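Dipeptide Epimerase (Enterococcus faecalis V583, PDB 3K1G) belongs to the mandelate racemase/muconate lactonizing enzyme family of the enolase superfamily, joining an N-terminal capping domain to a TIM-type barrel with a magnesium ion. Local coordinates at residues 17-22 with 159-164; 290-295 with 318-323; 221-226 with 253-258; 285-290 with 313-318. All coordinates share one frame; numbering follows the deposited sequence.

Contact 1 (17-22 with 159-164). With TYR (tyrosine), chain J; SER (serine), chain I.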
loop_
_atom_site.group_PDB
_atom_site.type_symbol
_atom_site.label_atom_id
_atom_site.label_comp_id
_atom_site.label_asym_id
_atom_site.label_seq_id
_atom_site.Cartn_x
_atom_site.Cartn_y
_atom_site.Cartn_z
ATOM N N GLU A 17 -8.877 9.832 -13.660
ATOM C CA GLU A 17 -9.562 10.925 -12.968
ATOM C C GLU A 17 -8.581 11.492 -11.960
ATOM O O GLU A 17 -7.680 10.782 -11.506
ATOM C CB GLU A 17 -10.793 10.411 -12.207
ATOM C CG GLU A 17 -11.747 9.546 -13.019
ATOM C CD GLU A 17 -12.780 8.838 -12.146
ATOM O OE1 GLU A 17 -12.374 8.067 -11.248
ATOM O OE2 GLU A 17 -13.996 9.047 -12.357
ATOM N N THR A 18 -8.746 12.761 -11.603
ATOM C CA THR A 18 -7.861 13.372 -10.619
ATOM C C THR A 18 -8.280 12.883 -9.230
ATOM O O THR A 18 -9.419 13.079 -8.803
ATOM C CB THR A 18 -7.922 14.921 -10.679
ATOM O OG1 THR A 18 -9.267 15.364 -10.457
ATOM C CG2 THR A 18 -7.452 15.417 -12.036
ATOM N N PHE A 19 -7.354 12.230 -8.538
ATOM C CA PHE A 19 -7.608 11.685 -7.212
ATOM C C PHE A 19 -7.308 12.746 -6.156
ATOM O O PHE A 19 -6.339 13.494 -6.285
ATOM C CB PHE A 19 -6.721 10.450 -7.006
ATOM C CG PHE A 19 -7.010 9.685 -5.745
ATOM C CD1 PHE A 19 -8.273 9.146 -5.514
ATOM C CD2 PHE A 19 -6.010 9.478 -4.799
ATOM C CE1 PHE A 19 -8.534 8.411 -4.355
ATOM C CE2 PHE A 19 -6.260 8.747 -3.639
ATOM C CZ PHE A 19 -7.525 8.211 -3.416
ATOM N N THR A 20 -8.138 12.811 -5.116
ATOM C CA THR A 20 -7.952 13.802 -4.062
ATOM C C THR A 20 -8.153 13.258 -2.645
ATOM O O THR A 20 -9.129 12.559 -2.366
ATOM C CB THR A 20 -8.923 14.994 -4.254
ATOM O OG1 THR A 20 -8.806 15.501 -5.590
ATOM C CG2 THR A 20 -8.602 16.111 -3.268
ATOM N N ILE A 21 -7.226 13.599 -1.753
ATOM C CA ILE A 21 -7.299 13.183 -0.357
ATOM C C ILE A 21 -7.010 14.387 0.531
ATOM O O ILE A 21 -6.716 15.472 0.034
ATOM C CB ILE A 21 -6.291 12.046 -0.038
ATOM C CG1 ILE A 21 -4.851 12.547 -0.186
ATOM C CG2 ILE A 21 -6.545 10.865 -0.966
ATOM C CD1 ILE A 21 -3.814 11.598 0.410
ATOM N N ALA A 22 -7.079 14.200 1.842
ATOM C CA ALA A 22 -6.852 15.302 2.767
ATOM C C ALA A 22 -5.483 15.963 2.626
ATOM O O ALA A 22 -5.345 17.164 2.871
ATOM C CB ALA A 22 -7.043 14.824 4.195
ATOM N N LYS A 159 -13.366 2.144 0.375
ATOM C CA LYS A 159 -12.521 2.997 1.195
ATOM C C LYS A 159 -12.995 4.408 0.853
ATOM O O LYS A 159 -13.018 4.797 -0.311
ATOM C CB LYS A 159 -11.038 2.812 0.835
ATOM C CG LYS A 159 -10.087 3.616 1.723
ATOM C CD LYS A 159 -8.639 3.173 1.551
ATOM C CE LYS A 159 -7.715 3.954 2.467
ATOM N NZ LYS A 159 -6.317 3.441 2.424
ATOM N N ILE A 160 -13.392 5.159 1.872
ATOM C CA ILE A 160 -13.902 6.505 1.674
ATOM C C ILE A 160 -13.004 7.557 2.302
ATOM O O ILE A 160 -12.768 7.541 3.507
ATOM C CB ILE A 160 -15.318 6.632 2.279
ATOM C CG1 ILE A 160 -16.235 5.583 1.646
ATOM C CG2 ILE A 160 -15.853 8.048 2.072
ATOM C CD1 ILE A 160 -17.574 5.448 2.336
ATOM N N LYS A 161 -12.516 8.479 1.476
ATOM C CA LYS A 161 -11.641 9.546 1.948
ATOM C C LYS A 161 -12.435 10.721 2.509
ATOM O O LYS A 161 -13.500 11.066 1.998
ATOM C CB LYS A 161 -10.744 10.028 0.801
ATOM C CG LYS A 161 -9.720 9.000 0.328
ATOM C CD LYS A 161 -8.600 8.855 1.349
ATOM C CE LYS A 161 -7.510 7.915 0.860
ATOM N NZ LYS A 161 -6.392 7.830 1.840
ATOM N N VAL A 162 -11.903 11.332 3.564
ATOM C CA VAL A 162 -12.543 12.466 4.212
ATOM C C VAL A 162 -11.436 13.306 4.821
ATOM O O VAL A 162 -10.308 12.833 4.956
ATOM C CB VAL A 162 -13.502 12.008 5.349
ATOM C CG1 VAL A 162 -14.604 11.121 4.785
ATOM C CG2 VAL A 162 -12.725 11.266 6.424
ATOM N N GLY A 163 -11.752 14.546 5.183
ATOM C CA GLY A 163 -10.744 15.406 5.777
ATOM C C GLY A 163 -10.901 16.906 5.588
ATOM O O GLY A 163 -9.993 17.665 5.940
ATOM N N THR A 164 -12.031 17.345 5.041
ATOM C CA THR A 164 -12.273 18.778 4.837
ATOM C C THR A 164 -12.865 19.430 6.087
ATOM O O THR A 164 -12.851 20.656 6.227
ATOM C CB THR A 164 -13.254 19.032 3.688
ATOM O OG1 THR A 164 -14.514 18.431 4.003
ATOM C CG2 THR A 164 -12.723 18.451 2.392
HETATM N N TYR J . -3.216 5.354 -0.579
HETATM C CA TYR J . -2.861 6.339 0.445
HETATM C C TYR J . -3.500 6.023 1.792
HETATM O O TYR J . -3.980 4.884 1.965
HETATM C CB TYR J . -3.277 7.747 0.005
HETATM C CG TYR J . -2.457 8.309 -1.134
HETATM C CD1 TYR J . -3.033 9.169 -2.065
HETATM C CD2 TYR J . -1.104 7.986 -1.283
HETATM C CE1 TYR J . -2.291 9.695 -3.119
HETATM C CE2 TYR J . -0.351 8.507 -2.339
HETATM C CZ TYR J . -0.956 9.360 -3.252
HETATM O OH TYR J . -0.242 9.867 -4.312
HETATM O OXT TYR J . -3.491 6.925 2.662
HETATM N N SER I . -6.111 3.547 -2.024
HETATM C CA SER I . -4.692 4.018 -1.965
HETATM C C SER I . -4.480 5.074 -0.882
HETATM O O SER I . -5.443 5.613 -0.325
HETATM C CB SER I . -4.262 4.569 -3.333
HETATM O OG SER I . -5.216 5.483 -3.848
HETATM O O HOH W 1 -8.177 11.707 3.042
#
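Ile21 and Lys161 lie side by side and point the same way, and the branch methyl CG2 of Ile21 comes within 3.6 Å of Lys161 CE. Phe19 reaches the same methylene obliquely from its ring atom CZ, at a looser 4.3 Å from Lys161 CE. The lysine bends at its second torsion (chi2 -73°) and then runs straight, which carries NZ past Ile21 to the bound groups. There Lys161 NZ makes weak hydrogen bonds to serine O (3.2 Å) and tyrosine OXT (3.1 Å); Asp189 is its stronger partner, and Asn191 also accepts from it. Lys159, extended all along, donates from NZ to tyrosine O at 2.8 Å and is paired with Asp318 and Glu215. From strand 18-21, Ile21 CD1 packs on tyrosine CD1 at 3.6 Å, and tyrosine CD1 also lies at the edge of the Phe19 ring, in its plane. Further out, Ala22 CB sits 4.1 Å from Gly163 CA, and a water accepting from Ala22 N (3.0 Å) lies beside Val162 O. The directions of strands 18-21 and 159-161 differ by 75°, one from the capping domain, the other from the barrel, as at the domain interface that forms the enolase-type active site. The chemistry is divided accordingly: the capping strand offers hydrocarbon to the tyrosine ring, while the barrel strand sends two lysine amines to its carboxylate.

Contact 2 (290-295 with 318-323). With TYR (tyrosine), chain J; SER (serine), chain I.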
loop_
_atom_site.group_PDB
_atom_site.type_symbol
_atom_site.label_atom_id
_atom_site.label_comp_id
_atom_site.label_asym_id
_atom_site.label_seq_id
_atom_site.Cartn_x
_atom_site.Cartn_y
_atom_site.Cartn_z
ATOM N N ILE A 290 -2.849 -4.337 3.682
ATOM C CA ILE A 290 -1.785 -3.976 2.748
ATOM C C ILE A 290 -2.323 -2.862 1.847
ATOM O O ILE A 290 -3.324 -3.056 1.148
ATOM C CB ILE A 290 -1.354 -5.194 1.872
ATOM C CG1 ILE A 290 -0.208 -4.804 0.938
ATOM C CG2 ILE A 290 -2.515 -5.693 1.043
ATOM C CD1 ILE A 290 1.177 -4.969 1.531
ATOM N N GLY A 291 -1.667 -1.703 1.878
ATOM C CA GLY A 291 -2.096 -0.577 1.066
ATOM C C GLY A 291 -1.186 -0.283 -0.116
ATOM O O GLY A 291 -0.341 -1.106 -0.501
ATOM N N CYS A 292 -1.356 0.900 -0.698
ATOM C CA CYS A 292 -0.554 1.308 -1.844
ATOM C C CYS A 292 -0.539 2.823 -1.972
ATOM O O CYS A 292 -1.296 3.515 -1.295
ATOM C CB CYS A 292 -1.104 0.684 -3.141
ATOM S SG CYS A 292 -2.821 1.162 -3.626
ATOM N N MET A 293 0.360 3.332 -2.811
ATOM C CA MET A 293 0.453 4.766 -3.063
ATOM C C MET A 293 -0.293 4.929 -4.378
ATOM O O MET A 293 -0.354 3.985 -5.164
ATOM C CB MET A 293 1.911 5.204 -3.249
ATOM C CG MET A 293 2.811 4.951 -2.057
ATOM S SD MET A 293 2.328 5.899 -0.618
ATOM C CE MET A 293 3.882 6.649 -0.136
ATOM N N ALA A 294 -0.863 6.106 -4.616
ATOM C CA ALA A 294 -1.593 6.350 -5.850
ATOM C C ALA A 294 -0.668 6.318 -7.076
ATOM O O ALA A 294 -1.100 5.965 -8.181
ATOM C CB ALA A 294 -2.321 7.702 -5.771
ATOM N N GLU A 295 0.604 6.660 -6.869
ATOM C CA GLU A 295 1.584 6.689 -7.958
ATOM C C GLU A 295 2.136 5.347 -8.425
ATOM O O GLU A 295 2.694 5.259 -9.521
ATOM C CB GLU A 295 2.778 7.578 -7.592
ATOM C CG GLU A 295 2.419 8.998 -7.227
ATOM C CD GLU A 295 2.389 9.202 -5.734
ATOM O OE1 GLU A 295 1.778 8.364 -5.036
ATOM O OE2 GLU A 295 2.974 10.202 -5.260
ATOM N N ASP A 318 -6.033 -2.994 0.208
ATOM C CA ASP A 318 -6.384 -1.748 -0.460
ATOM C C ASP A 318 -5.353 -1.590 -1.581
ATOM O O ASP A 318 -4.465 -0.748 -1.516
ATOM C CB ASP A 318 -6.316 -0.573 0.523
ATOM C CG ASP A 318 -6.597 0.761 -0.144
ATOM O OD1 ASP A 318 -7.367 0.782 -1.127
ATOM O OD2 ASP A 318 -6.063 1.787 0.327
ATOM N N LEU A 319 -5.483 -2.445 -2.589
ATOM C CA LEU A 319 -4.599 -2.482 -3.748
ATOM C C LEU A 319 -5.423 -2.108 -4.971
ATOM O O LEU A 319 -5.779 -2.959 -5.784
ATOM C CB LEU A 319 -4.023 -3.893 -3.911
ATOM C CG LEU A 319 -3.249 -4.430 -2.704
ATOM C CD1 LEU A 319 -2.788 -5.853 -2.970
ATOM C CD2 LEU A 319 -2.071 -3.523 -2.416
ATOM N N ASP A 320 -5.709 -0.816 -5.095
ATOM C CA ASP A 320 -6.532 -0.292 -6.178
ATOM C C ASP A 320 -5.819 0.718 -7.076
ATOM O O ASP A 320 -6.465 1.411 -7.864
ATOM C CB ASP A 320 -7.766 0.376 -5.572
ATOM C CG ASP A 320 -7.401 1.473 -4.597
ATOM O OD1 ASP A 320 -6.217 1.535 -4.194
ATOM O OD2 ASP A 320 -8.291 2.267 -4.221
ATOM N N ALA A 321 -4.498 0.807 -6.961
ATOM C CA ALA A 321 -3.747 1.759 -7.769
ATOM C C ALA A 321 -3.895 1.523 -9.279
ATOM O O ALA A 321 -4.004 2.481 -10.049
ATOM C CB ALA A 321 -2.267 1.735 -7.369
ATOM N N THR A 322 -3.921 0.264 -9.709
ATOM C CA THR A 322 -4.033 -0.027 -11.137
ATOM C C THR A 322 -5.416 0.234 -11.734
ATOM O O THR A 322 -5.578 0.205 -12.958
ATOM C CB THR A 322 -3.674 -1.484 -11.453
ATOM O OG1 THR A 322 -4.744 -2.335 -11.029
ATOM C CG2 THR A 322 -2.383 -1.889 -10.751
ATOM N N PHE A 323 -6.406 0.479 -10.879
ATOM C CA PHE A 323 -7.771 0.727 -11.344
ATOM C C PHE A 323 -7.920 2.113 -11.962
ATOM O O PHE A 323 -8.822 2.351 -12.767
ATOM C CB PHE A 323 -8.776 0.581 -10.192
ATOM C CG PHE A 323 -8.757 -0.773 -9.526
ATOM C CD1 PHE A 323 -8.326 -1.905 -10.215
ATOM C CD2 PHE A 323 -9.210 -0.918 -8.218
ATOM C CE1 PHE A 323 -8.346 -3.161 -9.616
ATOM C CE2 PHE A 323 -9.236 -2.176 -7.601
ATOM C CZ PHE A 323 -8.804 -3.298 -8.304
HETATM N N TYR J . -3.216 5.354 -0.579
HETATM C CA TYR J . -2.861 6.339 0.445
HETATM C C TYR J . -3.500 6.023 1.792
HETATM O O TYR J . -3.980 4.884 1.965
HETATM C CB TYR J . -3.277 7.747 0.005
HETATM C CG TYR J . -2.457 8.309 -1.134
HETATM C CD1 TYR J . -3.033 9.169 -2.065
HETATM C CD2 TYR J . -1.104 7.986 -1.283
HETATM C CE1 TYR J . -2.291 9.695 -3.119
HETATM C CE2 TYR J . -0.351 8.507 -2.339
HETATM C CZ TYR J . -0.956 9.360 -3.252
HETATM O OH TYR J . -0.242 9.867 -4.312
HETATM O OXT TYR J . -3.491 6.925 2.662
HETATM N N SER I . -6.111 3.547 -2.024
HETATM C CA SER I . -4.692 4.018 -1.965
HETATM C C SER I . -4.480 5.074 -0.882
HETATM O O SER I . -5.443 5.613 -0.325
HETATM C CB SER I . -4.262 4.569 -3.333
HETATM O OG SER I . -5.216 5.483 -3.848
HETATM O O HOH W 2 -3.393 2.363 1.295
HETATM O O HOH W 3 -3.812 5.069 -9.036
#
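The amide of Asp318 donates to Ile290 O across 2.9 Å, almost straight (N-H...O 167°), joining the last residue of strand 287-290 to the first residue beyond strand 314-317. The loops then run about 30° apart, with Gly291 CA giving a C-H...O contact to Asp318 O. Cys292, with SG set between its own N and carbonyl carbon (chi1 62°), turns the sulfur toward 318-323, where it lies 3.5 Å from Asp320 OD1 and 3.8 Å from Ala321 CB. Ile290 CG2 meets Leu319 CG at 4.0 Å, the two side chains crossing obliquely. Asp318 OD2 and Asp320 OD1 both accept from serine N; Lys159 and Thr134 are the stronger partners of these two carboxylates. Cys292 O takes tyrosine N at 2.8 Å, and Glu295 OE1 takes tyrosine OH at 2.6 Å. These loops leave strands 287-290 and 314-317 at the mouth of the barrel, with Ala304 and Ile301 of helix 298-310 packed against Leu319, Cys292 and Ala321, and strand 128-135 touching Asp318 and Phe323.

Contact 3 (221-226 with 253-258)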
loop_
_atom_site.group_PDB
_atom_site.type_symbol
_atom_site.label_atom_id
_atom_site.label_comp_id
_atom_site.label_asym_id
_atom_site.label_seq_id
_atom_site.Cartn_x
_atom_site.Cartn_y
_atom_site.Cartn_z
ATOM N N ARG A 221 2.485 12.158 13.738
ATOM C CA ARG A 221 3.419 12.293 14.845
ATOM C C ARG A 221 2.760 12.419 16.212
ATOM O O ARG A 221 3.431 12.314 17.236
ATOM C CB ARG A 221 4.339 13.481 14.585
ATOM C CG ARG A 221 5.245 13.267 13.378
ATOM C CD ARG A 221 6.598 12.723 13.795
ATOM N NE ARG A 221 7.468 13.795 14.270
ATOM C CZ ARG A 221 8.691 13.614 14.755
ATOM N NH1 ARG A 221 9.403 14.658 15.155
ATOM N NH2 ARG A 221 9.203 12.393 14.849
ATOM N N ASP A 222 1.445 12.630 16.231
ATOM C CA ASP A 222 0.720 12.761 17.490
ATOM C C ASP A 222 0.265 11.384 17.979
ATOM O O ASP A 222 -0.922 11.057 17.942
ATOM C CB ASP A 222 -0.484 13.690 17.303
ATOM C CG ASP A 222 -1.317 13.832 18.562
ATOM O OD1 ASP A 222 -0.745 13.876 19.675
ATOM O OD2 ASP A 222 -2.551 13.918 18.437
ATOM N N LEU A 223 1.220 10.582 18.438
ATOM C CA LEU A 223 0.923 9.235 18.917
ATOM C C LEU A 223 0.018 9.220 20.142
ATOM O O LEU A 223 -0.910 8.413 20.215
ATOM C CB LEU A 223 2.225 8.482 19.205
ATOM C CG LEU A 223 2.716 7.527 18.108
ATOM C CD1 LEU A 223 2.413 8.077 16.722
ATOM C CD2 LEU A 223 4.207 7.288 18.293
ATOM N N GLU A 224 0.276 10.106 21.101
ATOM C CA GLU A 224 -0.566 10.158 22.290
ATOM C C GLU A 224 -1.995 10.438 21.845
ATOM O O GLU A 224 -2.941 9.831 22.340
ATOM C CB GLU A 224 -0.098 11.259 23.239
ATOM C CG GLU A 224 1.381 11.198 23.553
ATOM C CD GLU A 224 1.780 12.145 24.670
ATOM O OE1 GLU A 224 1.197 13.254 24.751
ATOM O OE2 GLU A 224 2.687 11.784 25.454
ATOM N N GLY A 225 -2.139 11.353 20.890
ATOM C CA GLY A 225 -3.455 11.698 20.386
ATOM C C GLY A 225 -4.152 10.557 19.670
ATOM O O GLY A 225 -5.364 10.375 19.820
ATOM N N LEU A 226 -3.393 9.790 18.891
ATOM C CA LEU A 226 -3.947 8.661 18.144
ATOM C C LEU A 226 -4.477 7.587 19.098
ATOM O O LEU A 226 -5.539 7.004 18.872
ATOM C CB LEU A 226 -2.875 8.062 17.225
ATOM C CG LEU A 226 -3.297 6.916 16.302
ATOM C CD1 LEU A 226 -4.499 7.337 15.479
ATOM C CD2 LEU A 226 -2.132 6.531 15.388
ATOM N N VAL A 253 2.727 -1.090 18.904
ATOM C CA VAL A 253 2.245 -2.232 19.674
ATOM C C VAL A 253 2.632 -2.022 21.133
ATOM O O VAL A 253 1.868 -2.348 22.036
ATOM C CB VAL A 253 2.845 -3.582 19.174
ATOM C CG1 VAL A 253 2.603 -3.748 17.694
ATOM C CG2 VAL A 253 4.305 -3.642 19.466
ATOM N N LYS A 254 3.808 -1.456 21.373
ATOM C CA LYS A 254 4.227 -1.228 22.742
ATOM C C LYS A 254 3.266 -0.301 23.478
ATOM O O LYS A 254 2.796 -0.627 24.567
ATOM C CB LYS A 254 5.634 -0.632 22.803
ATOM C CG LYS A 254 6.064 -0.353 24.238
ATOM C CD LYS A 254 7.522 0.041 24.368
ATOM C CE LYS A 254 7.904 0.102 25.838
ATOM N NZ LYS A 254 9.356 0.365 26.041
ATOM N N LYS A 255 2.983 0.855 22.883
ATOM C CA LYS A 255 2.086 1.834 23.488
ATOM C C LYS A 255 0.613 1.451 23.342
ATOM O O LYS A 255 -0.244 2.036 24.003
ATOM C CB LYS A 255 2.286 3.211 22.849
ATOM C CG LYS A 255 3.670 3.811 22.989
ATOM C CD LYS A 255 3.749 5.122 22.200
ATOM C CE LYS A 255 5.128 5.746 22.269
ATOM N NZ LYS A 255 5.582 5.876 23.678
ATOM N N GLY A 256 0.321 0.488 22.473
ATOM C CA GLY A 256 -1.056 0.077 22.250
ATOM C C GLY A 256 -1.828 1.228 21.633
ATOM O O GLY A 256 -2.970 1.509 22.001
ATOM N N THR A 257 -1.189 1.878 20.665
ATOM C CA THR A 257 -1.726 3.045 19.974
ATOM C C THR A 257 -2.927 2.856 19.049
ATOM O O THR A 257 -3.791 3.734 18.972
ATOM C CB THR A 257 -0.612 3.729 19.157
ATOM O OG1 THR A 257 0.531 3.934 19.996
ATOM C CG2 THR A 257 -1.094 5.074 18.615
ATOM N N VAL A 258 -2.970 1.740 18.328
ATOM C CA VAL A 258 -4.062 1.471 17.400
ATOM C C VAL A 258 -4.514 0.017 17.462
ATOM O O VAL A 258 -3.981 -0.775 18.239
ATOM C CB VAL A 258 -3.661 1.788 15.935
ATOM C CG1 VAL A 258 -3.372 3.271 15.774
ATOM C CG2 VAL A 258 -2.436 0.968 15.537
HETATM O O HOH W 4 0.548 6.032 21.382
#
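Leu226 crosses Thr257 at about a right angle, laying CG on the methyl CG2 at 3.7 Å, and meets Val258 obliquely, its CD2 pressed to Val258 CG1 at 3.5 Å. The leucine's CG is anti to its own N (chi1 -177°), which swings the isobutyl group across to both partners. Thr257 holds CG2 toward helix 223-230 as well, where the methyl also touches Leu223 O at 3.7 Å. One turn back, Leu223 CD2 approaches the aliphatic part of Lys255 only loosely, 4.4 Å from CE. A water lies between Leu223 O, with which its bond is weak, and Thr257 OG1. The contact joins two successive helices on the outer wall of the barrel, the start of 223-230 and the end of 246-255. The first is N-capped by Asp222, whose OD1 accepts from Gly225 N at 3.1 Å, met from above the carboxylate plane. The second ends in a Schellman motif: Gly256 has positive phi, and Thr257 N reaches back to Leu252 O. Lys227 NZ donates to the carbonyls of Lys255 and Gly256, Thr230 OG1 is hydrogen-bonded to Thr257 O, and Ile237 and Ala239 of strand 236-239 lie beneath Leu226 and Val258 respectively.

Contact 4 (285-290 with 313-318). With SER (serine), chain I.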
loop_
_atom_site.group_PDB
_atom_site.type_symbol
_atom_site.label_atom_id
_atom_site.label_comp_id
_atom_site.label_asym_id
_atom_site.label_seq_id
_atom_site.Cartn_x
_atom_site.Cartn_y
_atom_site.Cartn_z
ATOM N N GLY A 285 -1.066 -9.450 18.209
ATOM C CA GLY A 285 -2.505 -9.580 18.059
ATOM C C GLY A 285 -3.157 -8.466 17.246
ATOM O O GLY A 285 -4.366 -8.229 17.345
ATOM N N ILE A 286 -2.354 -7.786 16.435
ATOM C CA ILE A 286 -2.840 -6.699 15.595
ATOM C C ILE A 286 -2.828 -7.180 14.154
ATOM O O ILE A 286 -1.791 -7.618 13.660
ATOM C CB ILE A 286 -1.913 -5.450 15.713
ATOM C CG1 ILE A 286 -2.019 -4.862 17.122
ATOM C CG2 ILE A 286 -2.278 -4.405 14.660
ATOM C CD1 ILE A 286 -0.985 -3.788 17.419
ATOM N N GLU A 287 -3.975 -7.115 13.482
ATOM C CA GLU A 287 -4.031 -7.533 12.087
ATOM C C GLU A 287 -3.460 -6.413 11.229
ATOM O O GLU A 287 -3.289 -5.295 11.704
ATOM C CB GLU A 287 -5.469 -7.825 11.655
ATOM C CG GLU A 287 -6.198 -8.829 12.543
ATOM C CD GLU A 287 -7.423 -9.415 11.857
ATOM O OE1 GLU A 287 -8.055 -8.693 11.053
ATOM O OE2 GLU A 287 -7.754 -10.590 12.121
ATOM N N CYS A 288 -3.174 -6.719 9.967
ATOM C CA CYS A 288 -2.608 -5.736 9.056
ATOM C C CYS A 288 -3.376 -5.674 7.751
ATOM O O CYS A 288 -3.962 -6.664 7.318
ATOM C CB CYS A 288 -1.144 -6.090 8.729
ATOM S SG CYS A 288 0.013 -6.041 10.120
ATOM N N MET A 289 -3.381 -4.494 7.138
ATOM C CA MET A 289 -4.007 -4.309 5.833
ATOM C C MET A 289 -2.844 -3.896 4.933
ATOM O O MET A 289 -1.943 -3.195 5.382
ATOM C CB MET A 289 -5.065 -3.190 5.856
ATOM C CG MET A 289 -5.610 -2.837 4.446
ATOM S SD MET A 289 -7.048 -1.698 4.384
ATOM C CE MET A 289 -6.226 -0.091 4.669
ATOM N N ILE A 290 -2.849 -4.337 3.682
ATOM C CA ILE A 290 -1.785 -3.976 2.748
ATOM C C ILE A 290 -2.323 -2.862 1.847
ATOM O O ILE A 290 -3.324 -3.056 1.148
ATOM C CB ILE A 290 -1.354 -5.194 1.872
ATOM C CG1 ILE A 290 -0.208 -4.804 0.938
ATOM C CG2 ILE A 290 -2.515 -5.693 1.043
ATOM C CD1 ILE A 290 1.177 -4.969 1.531
ATOM N N ASN A 313 -1.992 -12.976 8.514
ATOM C CA ASN A 313 -2.326 -11.800 9.298
ATOM C C ASN A 313 -2.593 -10.537 8.477
ATOM O O ASN A 313 -2.962 -9.510 9.033
ATOM C CB ASN A 313 -1.231 -11.532 10.331
ATOM C CG ASN A 313 -1.657 -10.520 11.377
ATOM O OD1 ASN A 313 -2.663 -10.711 12.071
ATOM N ND2 ASN A 313 -0.899 -9.438 11.497
ATOM N N ILE A 314 -2.376 -10.595 7.169
ATOM C CA ILE A 314 -2.687 -9.447 6.327
ATOM C C ILE A 314 -4.102 -9.811 5.874
ATOM O O ILE A 314 -4.306 -10.483 4.864
ATOM C CB ILE A 314 -1.723 -9.313 5.119
ATOM C CG1 ILE A 314 -0.275 -9.175 5.622
ATOM C CG2 ILE A 314 -2.080 -8.066 4.323
ATOM C CD1 ILE A 314 0.752 -8.943 4.539
ATOM N N THR A 315 -5.062 -9.366 6.675
ATOM C CA THR A 315 -6.473 -9.660 6.501
ATOM C C THR A 315 -7.309 -8.733 5.627
ATOM O O THR A 315 -8.421 -9.095 5.234
ATOM C CB THR A 315 -7.121 -9.749 7.877
ATOM O OG1 THR A 315 -6.940 -8.507 8.566
ATOM C CG2 THR A 315 -6.445 -10.840 8.696
ATOM N N ARG A 316 -6.780 -7.549 5.328
ATOM C CA ARG A 316 -7.484 -6.575 4.497
ATOM C C ARG A 316 -6.564 -6.086 3.386
ATOM O O ARG A 316 -5.342 -6.091 3.535
ATOM C CB ARG A 316 -7.935 -5.380 5.343
ATOM C CG ARG A 316 -8.983 -5.704 6.383
ATOM C CD ARG A 316 -9.291 -4.472 7.217
ATOM N NE ARG A 316 -10.373 -4.684 8.179
ATOM C CZ ARG A 316 -10.208 -5.061 9.444
ATOM N NH1 ARG A 316 -8.995 -5.279 9.934
ATOM N NH2 ARG A 316 -11.267 -5.193 10.238
ATOM N N ALA A 317 -7.148 -5.657 2.273
ATOM C CA ALA A 317 -6.346 -5.179 1.157
ATOM C C ALA A 317 -6.919 -3.941 0.492
ATOM O O ALA A 317 -8.124 -3.851 0.241
ATOM C CB ALA A 317 -6.183 -6.279 0.129
ATOM N N ASP A 318 -6.033 -2.994 0.208
ATOM C CA ASP A 318 -6.384 -1.748 -0.460
ATOM C C ASP A 318 -5.353 -1.590 -1.581
ATOM O O ASP A 318 -4.465 -0.748 -1.516
ATOM C CB ASP A 318 -6.316 -0.573 0.523
ATOM C CG ASP A 318 -6.597 0.761 -0.144
ATOM O OD1 ASP A 318 -7.367 0.782 -1.127
ATOM O OD2 ASP A 318 -6.063 1.787 0.327
HETATM N N SER I . -6.111 3.547 -2.024
HETATM C CA SER I . -4.692 4.018 -1.965
HETATM C C SER I . -4.480 5.074 -0.882
HETATM O O SER I . -5.443 5.613 -0.325
HETATM C CB SER I . -4.262 4.569 -3.333
HETATM O OG SER I . -5.216 5.483 -3.848
HETATM O O HOH W 5 -6.553 -5.801 8.608
#
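Met289 and Arg316 cross at about a right angle on one face of a parallel strand pair; Met289 CG, set anti to the backbone N (chi1 172°), is thereby laid 3.6 Å from Arg316 CB. On the other face Ile290 fills the tight part: its CB sits 3.8 Å from Ile314 CG2, and its CG2 is equally close to Ala317 CB. The backbones here are tied by Cys288 N to Asn313 O (3.0 Å) and Ile290 N to Arg316 O. Between these the register slips by one residue, a beta bulge at Thr315; Thr315 N gives Cys288 O a weak bond, and Ile314 CA adds a C-H...O contact to it. Asn313 adds a nearly straight bond from ND2 to Ile286 O (3.0 Å, 169°), with the acceptor in its amide plane; Asn278 also pairs with it. The rim round exposed Thr315 is polar, with one short bond, Thr315 OG1 to Glu287 OE1 at 2.7 Å, arriving from above the carboxylate plane. Otherwise it is loose: Glu287 OE1 is a long 3.7 Å from Arg316 NH1 and well out of the guanidinium plane, so charge alone links them. A water at the guanidinium edge bridges Arg316 NH1 to Thr315 OG1, while Glu212 pairs with Arg316 NE. Strand 260-263 flanks 287-290, Ala317 bonds to Asp132 of strand 128-135, which closes the barrel, and helices 271-283 and 298-310 cover the face of Cys288, Ile290 and Ile314.

Overall arrangement
Along the chain, contact 1 closes first, then contact 3, while contacts 4 and 2 alternate their segments and share Ile290 and Asp318. Contacts 4 and 2 follow one beta-alpha-beta unit, 287-290, 298-310 and 314-317, from its strands to the loops beyond them, with centres about 15 Å apart. Contact 1 brings in the capping domain; its centre is about 13 Å from that of contact 2, and the salt bridge of Lys159 NZ to Asp318 OD2 (2.7 Å) joins them. Both touch the bound tyrosine and serine, so both domains wall the pocket. Contact 3 lies on the outside of the barrel, about 24 Å from contact 1 between centres, and meets contact 4 through Val253 and Ile286.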